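Local atomic coordinates of putative NAD(P)H-dependent FMN-containing oxidoreductase YwqN (PDB entry 1RLI), a protein that probably acts as an NAD(P)H-dependent oxidoreductase that carries FMN as its cofactor. Residues 109-112 / 113-116; 165-168 / 169-172. One frame throughout, in Å; residues are numbered along the deposited sequence.

Contact 1: 109-112 / 113-116; sequences FKQQ and MSVK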
ATOM      1  N   PHE D 109      -6.107  29.220   0.734  1.00 20.70           N
ATOM      2  CA  PHE D 109      -6.049  27.936   1.423  1.00 20.90           C
ATOM      3  C   PHE D 109      -5.069  26.931   0.823  1.00 21.78           C
ATOM      4  O   PHE D 109      -4.214  26.403   1.525  1.00 20.86           O
ATOM      5  CB  PHE D 109      -7.459  27.321   1.480  1.00 20.54           C
ATOM      6  CG  PHE D 109      -7.547  26.061   2.305  1.00 20.52           C
ATOM      7  CD1 PHE D 109      -7.301  26.093   3.683  1.00 20.47           C
ATOM      8  CD2 PHE D 109      -7.886  24.841   1.709  1.00 19.39           C
ATOM      9  CE1 PHE D 109      -7.392  24.939   4.456  1.00 19.71           C
ATOM     10  CE2 PHE D 109      -7.974  23.677   2.484  1.00 18.54           C
ATOM     11  CZ  PHE D 109      -7.729  23.733   3.858  1.00 19.11           C
ATOM     12  N   LYS D 110      -5.196  26.655  -0.468  1.00 24.02           N
ATOM     13  CA  LYS D 110      -4.309  25.688  -1.101  1.00 26.33           C
ATOM     14  C   LYS D 110      -2.845  26.092  -0.914  1.00 25.33           C
ATOM     15  O   LYS D 110      -2.035  25.297  -0.461  1.00 22.86           O
ATOM     16  CB  LYS D 110      -4.619  25.570  -2.599  1.00 29.59           C
ATOM     17  CG  LYS D 110      -3.981  24.340  -3.243  1.00 35.35           C
ATOM     18  CD  LYS D 110      -4.392  24.169  -4.704  1.00 41.05           C
ATOM     19  CE  LYS D 110      -3.671  25.147  -5.625  1.00 43.44           C
ATOM     20  NZ  LYS D 110      -3.952  24.835  -7.053  1.00 46.26           N
ATOM     21  N   GLN D 111      -2.511  27.327  -1.271  1.00 25.20           N
ATOM     22  CA  GLN D 111      -1.131  27.801  -1.140  1.00 26.15           C
ATOM     23  C   GLN D 111      -0.653  27.747   0.309  1.00 23.77           C
ATOM     24  O   GLN D 111       0.454  27.266   0.584  1.00 23.14           O
ATOM     25  CB  GLN D 111      -1.006  29.234  -1.677  1.00 30.73           C
ATOM     26  CG  GLN D 111       0.424  29.690  -1.988  1.00 37.90           C
ATOM     27  CD  GLN D 111       1.315  29.748  -0.766  1.00 43.15           C
ATOM     28  OE1 GLN D 111       0.981  30.384   0.240  1.00 47.29           O
ATOM     29  NE2 GLN D 111       2.466  29.087  -0.848  1.00 46.08           N
ATOM     30  N   GLN D 112      -1.481  28.234   1.231  1.00 21.93           N
ATOM     31  CA  GLN D 112      -1.127  28.224   2.646  1.00 21.78           C
ATOM     32  C   GLN D 112      -0.865  26.806   3.165  1.00 23.48           C
ATOM     33  O   GLN D 112       0.085  26.571   3.917  1.00 22.89           O
ATOM     34  CB  GLN D 112      -2.238  28.865   3.488  1.00 23.96           C
ATOM     35  CG  GLN D 112      -2.346  30.374   3.373  1.00 26.08           C
ATOM     36  CD  GLN D 112      -3.604  30.887   4.034  1.00 30.44           C
ATOM     37  OE1 GLN D 112      -4.710  30.548   3.619  1.00 31.56           O
ATOM     38  NE2 GLN D 112      -3.447  31.700   5.073  1.00 31.64           N
ATOM     39  N   MET D 113      -1.713  25.853   2.788  1.00 21.94           N
ATOM     40  CA  MET D 113      -1.499  24.485   3.253  1.00 21.31           C
ATOM     41  C   MET D 113      -0.236  23.877   2.623  1.00 21.38           C
ATOM     42  O   MET D 113       0.461  23.087   3.268  1.00 23.00           O
ATOM     43  CB  MET D 113      -2.707  23.601   2.911  1.00 20.60           C
ATOM     44  CG  MET D 113      -3.986  23.951   3.673  1.00 20.75           C
ATOM     45  SD  MET D 113      -3.913  23.650   5.460  1.00 20.57           S
ATOM     46  CE  MET D 113      -4.431  21.919   5.541  1.00 23.16           C
ATOM     47  N   SER D 114       0.064  24.262   1.382  1.00 20.84           N
ATOM     48  CA  SER D 114       1.217  23.716   0.662  1.00 21.83           C
ATOM     49  C   SER D 114       2.585  23.939   1.295  1.00 24.39           C
ATOM     50  O   SER D 114       3.525  23.226   0.948  1.00 25.92           O
ATOM     51  CB  SER D 114       1.247  24.236  -0.786  1.00 24.58           C
ATOM     52  OG  SER D 114       1.747  25.574  -0.848  1.00 26.36           O
ATOM     53  N   VAL D 115       2.725  24.912   2.198  1.00 21.91           N
ATOM     54  CA  VAL D 115       4.022  25.126   2.830  1.00 22.98           C
ATOM     55  C   VAL D 115       4.075  24.526   4.235  1.00 24.17           C
ATOM     56  O   VAL D 115       5.065  24.686   4.948  1.00 24.99           O
ATOM     57  CB  VAL D 115       4.416  26.646   2.899  1.00 24.95           C
ATOM     58  CG1 VAL D 115       4.516  27.214   1.492  1.00 24.80           C
ATOM     59  CG2 VAL D 115       3.421  27.430   3.739  1.00 24.27           C
ATOM     60  N   LYS D 116       3.030  23.800   4.627  1.00 22.48           N
ATOM     61  CA  LYS D 116       3.011  23.201   5.961  1.00 22.18           C
ATOM     62  C   LYS D 116       3.627  21.809   5.994  1.00 21.11           C
ATOM     63  O   LYS D 116       3.742  21.152   4.968  1.00 22.56           O
ATOM     64  CB  LYS D 116       1.576  23.142   6.505  1.00 22.35           C
ATOM     65  CG  LYS D 116       0.921  24.527   6.624  1.00 22.64           C
ATOM     66  CD  LYS D 116      -0.456  24.483   7.251  1.00 22.23           C
ATOM     67  CE  LYS D 116      -1.145  25.860   7.182  1.00 23.76           C
ATOM     68  NZ  LYS D 116      -0.387  26.934   7.910  1.00 21.71           N
TER
HETATM   69  O   HOH W   1       1.058  28.197   5.623  1.00 35.97           O
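On the short helix 109-114, which leads into strand 117-124 of the flavodoxin-like sheet, Phe109 and Met113 meet one turn apart. Met113 CG lies over one face of the Phe109 ring, 3.8 Å from its centroid and displaced toward the rim, a CH-pi contact. The sulfur follows obliquely at 4.6 Å from Met113 SD to the same centroid, a Met-aromatic contact. The ring gets there because Phe109 CG stands anti to the backbone N (chi1 -174°), while the bent methionine chain crosses one face of it. Both are apolar and buried, meeting Met146 of helix 133-146; a flat ring and a flexible thioether suit such a seam. With an alanine at Phe109 the face under Met113 CG would be gone, which would probably open a gap beside Met146 and hold the thioether less firmly on that side. In the backbone, Met113 N donates to Phe109 O (2.9 Å), the regular helical bond. Ser114 OG donates to Gln111 O at 2.6 Å, a short hydroxyl reaching back to a carbonyl three residues earlier. A water gives a hydrogen to Gln112 O and accepts one from Lys116 NZ, which lies 3.0 Å from that water's oxygen. The same ammonium also donates to the carbonyls of Cys72 and Leu70, so the buried charge is probably eased by these oxygens, which is likely to help fix the chain where helix gives way to strand.

Contact 2: 165-168 / 169-172; sequences LRDH and QALS
Asp167 and Ala170 form the tight part of this turn. Asp167 OD1 accepts from Ala170 N at 3.0 Å, with the donor lying above the carboxylate plane. The Asp167 side chain swings its CG anti to the backbone N (chi1 -170°), which carries the carboxylate round to the start of the helix. There Ala170 CB comes to 3.3 Å from Asp167 CG, and a methyl group is small enough to lie against the same face of the carboxylate that the donor approaches. The other oxygen, Asp167 OD2, is taken by the backbone N of Glu157 at the end of strand 149-157, so one carboxylate ties the helix start to the sheet. Leu171 N donates to Asp167 O at 2.9 Å, close to straight at 160°.

Leucine suits the next position because its branched end can reach back over the preceding turn: Leu171 CD1 lies 3.4 Å from Leu165 O. The two leucines meet more loosely, CD2 of Leu165 standing 4.3 Å from CD2 of Leu171, and both also touch helix 18-27. One residue on from Asp167, His168 O accepts twice from Ser172, from its N and from its OG, each at 3.0 Å; serine's short hydroxyl folds back on its own helix.

The outer side is looser. A water gives a hydrogen to Asp167 OD1 and accepts one, at 3.2 Å, from Gln169 N, serving an amide of the first turn. The exposed side chains of His168 and Gln169 pack against Asp182 and Arg176, respectively, of the second subunit. An aspartate that accepts from the amide three residues on, just ahead of a helix, is the classic N-cap, and here it starts the C-terminal helix 168-175.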
ATOM      1  N   LEU D 165       0.538   3.227  26.899  1.00 43.40           N
ATOM      2  CA  LEU D 165       1.678   3.383  27.793  1.00 45.15           C
ATOM      3  C   LEU D 165       2.486   2.085  27.879  1.00 44.45           C
ATOM      4  O   LEU D 165       3.605   2.071  28.389  1.00 43.80           O
ATOM      5  CB  LEU D 165       1.191   3.797  29.183  1.00 45.51           C
ATOM      6  CG  LEU D 165       0.422   5.121  29.215  1.00 46.94           C
ATOM      7  CD1 LEU D 165      -0.195   5.340  30.581  1.00 48.72           C
ATOM      8  CD2 LEU D 165       1.365   6.263  28.861  1.00 47.43           C
ATOM      9  N   ARG D 166       1.910   1.002  27.368  1.00 45.00           N
ATOM     10  CA  ARG D 166       2.570  -0.297  27.367  1.00 45.25           C
ATOM     11  C   ARG D 166       3.337  -0.515  26.056  1.00 44.73           C
ATOM     12  O   ARG D 166       4.139  -1.445  25.941  1.00 45.17           O
ATOM     13  CB  ARG D 166       1.529  -1.396  27.576  1.00 49.01           C
ATOM     14  CG  ARG D 166       2.078  -2.807  27.576  1.00 53.63           C
ATOM     15  CD  ARG D 166       1.048  -3.775  28.131  1.00 57.77           C
ATOM     16  NE  ARG D 166      -0.270  -3.570  27.536  1.00 60.43           N
ATOM     17  CZ  ARG D 166      -1.348  -4.283  27.845  1.00 62.43           C
ATOM     18  NH1 ARG D 166      -1.264  -5.256  28.745  1.00 62.14           N
ATOM     19  NH2 ARG D 166      -2.511  -4.017  27.263  1.00 62.84           N
ATOM     20  N   ASP D 167       3.089   0.349  25.072  1.00 41.00           N
ATOM     21  CA  ASP D 167       3.758   0.262  23.776  1.00 39.23           C
ATOM     22  C   ASP D 167       4.965   1.206  23.817  1.00 39.14           C
ATOM     23  O   ASP D 167       4.942   2.302  23.248  1.00 38.30           O
ATOM     24  CB  ASP D 167       2.794   0.679  22.658  1.00 36.01           C
ATOM     25  CG  ASP D 167       3.340   0.387  21.268  1.00 35.87           C
ATOM     26  OD1 ASP D 167       4.580   0.267  21.112  1.00 32.75           O
ATOM     27  OD2 ASP D 167       2.525   0.297  20.322  1.00 31.62           O
ATOM     28  N   HIS D 168       6.022   0.780  24.498  1.00 38.39           N
ATOM     29  CA  HIS D 168       7.214   1.610  24.629  1.00 39.49           C
ATOM     30  C   HIS D 168       7.819   2.030  23.296  1.00 35.85           C
ATOM     31  O   HIS D 168       8.350   3.134  23.175  1.00 35.95           O
ATOM     32  CB  HIS D 168       8.244   0.897  25.511  1.00 43.93           C
ATOM     33  CG  HIS D 168       7.788   0.722  26.927  1.00 48.92           C
ATOM     34  ND1 HIS D 168       7.422   1.786  27.726  1.00 52.14           N
ATOM     35  CD2 HIS D 168       7.622  -0.389  27.683  1.00 51.74           C
ATOM     36  CE1 HIS D 168       7.052   1.337  28.912  1.00 53.13           C
ATOM     37  NE2 HIS D 168       7.164   0.020  28.912  1.00 52.67           N
ATOM     38  N   GLN D 169       7.735   1.160  22.296  1.00 34.26           N
ATOM     39  CA  GLN D 169       8.245   1.490  20.970  1.00 34.68           C
ATOM     40  C   GLN D 169       7.487   2.717  20.442  1.00 32.53           C
ATOM     41  O   GLN D 169       8.077   3.627  19.866  1.00 33.06           O
ATOM     42  CB  GLN D 169       8.035   0.318  20.007  1.00 36.03           C
ATOM     43  CG  GLN D 169       8.955  -0.866  20.231  1.00 42.63           C
ATOM     44  CD  GLN D 169       8.611  -2.047  19.339  1.00 46.92           C
ATOM     45  OE1 GLN D 169       8.562  -1.927  18.110  1.00 48.64           O
ATOM     46  NE2 GLN D 169       8.373  -3.201  19.956  1.00 49.00           N
ATOM     47  N   ALA D 170       6.173   2.738  20.644  1.00 31.05           N
ATOM     48  CA  ALA D 170       5.353   3.855  20.168  1.00 29.85           C
ATOM     49  C   ALA D 170       5.579   5.113  20.993  1.00 27.95           C
ATOM     50  O   ALA D 170       5.623   6.219  20.454  1.00 25.64           O
ATOM     51  CB  ALA D 170       3.861   3.472  20.190  1.00 29.82           C
ATOM     52  N   LEU D 171       5.718   4.955  22.301  1.00 28.11           N
ATOM     53  CA  LEU D 171       5.940   6.121  23.151  1.00 28.06           C
ATOM     54  C   LEU D 171       7.237   6.844  22.800  1.00 27.30           C
ATOM     55  O   LEU D 171       7.265   8.071  22.757  1.00 27.83           O
ATOM     56  CB  LEU D 171       5.953   5.723  24.627  1.00 30.64           C
ATOM     57  CG  LEU D 171       4.628   5.266  25.245  1.00 32.76           C
ATOM     58  CD1 LEU D 171       4.877   4.770  26.669  1.00 34.53           C
ATOM     59  CD2 LEU D 171       3.637   6.419  25.264  1.00 33.45           C
ATOM     60  N   SER D 172       8.312   6.095  22.557  1.00 28.94           N
ATOM     61  CA  SER D 172       9.589   6.728  22.224  1.00 29.71           C
ATOM     62  C   SER D 172       9.585   7.247  20.800  1.00 26.69           C
ATOM     63  O   SER D 172      10.247   8.241  20.493  1.00 26.98           O
ATOM     64  CB  SER D 172      10.759   5.754  22.425  1.00 32.93           C
ATOM     65  OG  SER D 172      10.565   4.578  21.689  1.00 37.50           O
TER
HETATM   66  O   HOH W   2       6.308  -1.691  22.301  1.00 51.67           O

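In the fold
Contact 1 precedes contact 2 along the chain, and the two lie on opposite sides of the chain's centre, their own centres about 32 Å apart and their nearest atoms about 21 Å apart, without touching. What joins them is the parallel part of the sheet. Helix 109-114 runs into strand 117-124, whose neighbour 149-157 is an outermost strand within this chain; a loop then leads to helix 168-175. Contact 1 thus lies where a helix passes into a strand, contact 2 at the start of a helix beyond the last strand. Contact 2 also borders the second subunit, whereas no other chain of the assembly touches contact 1.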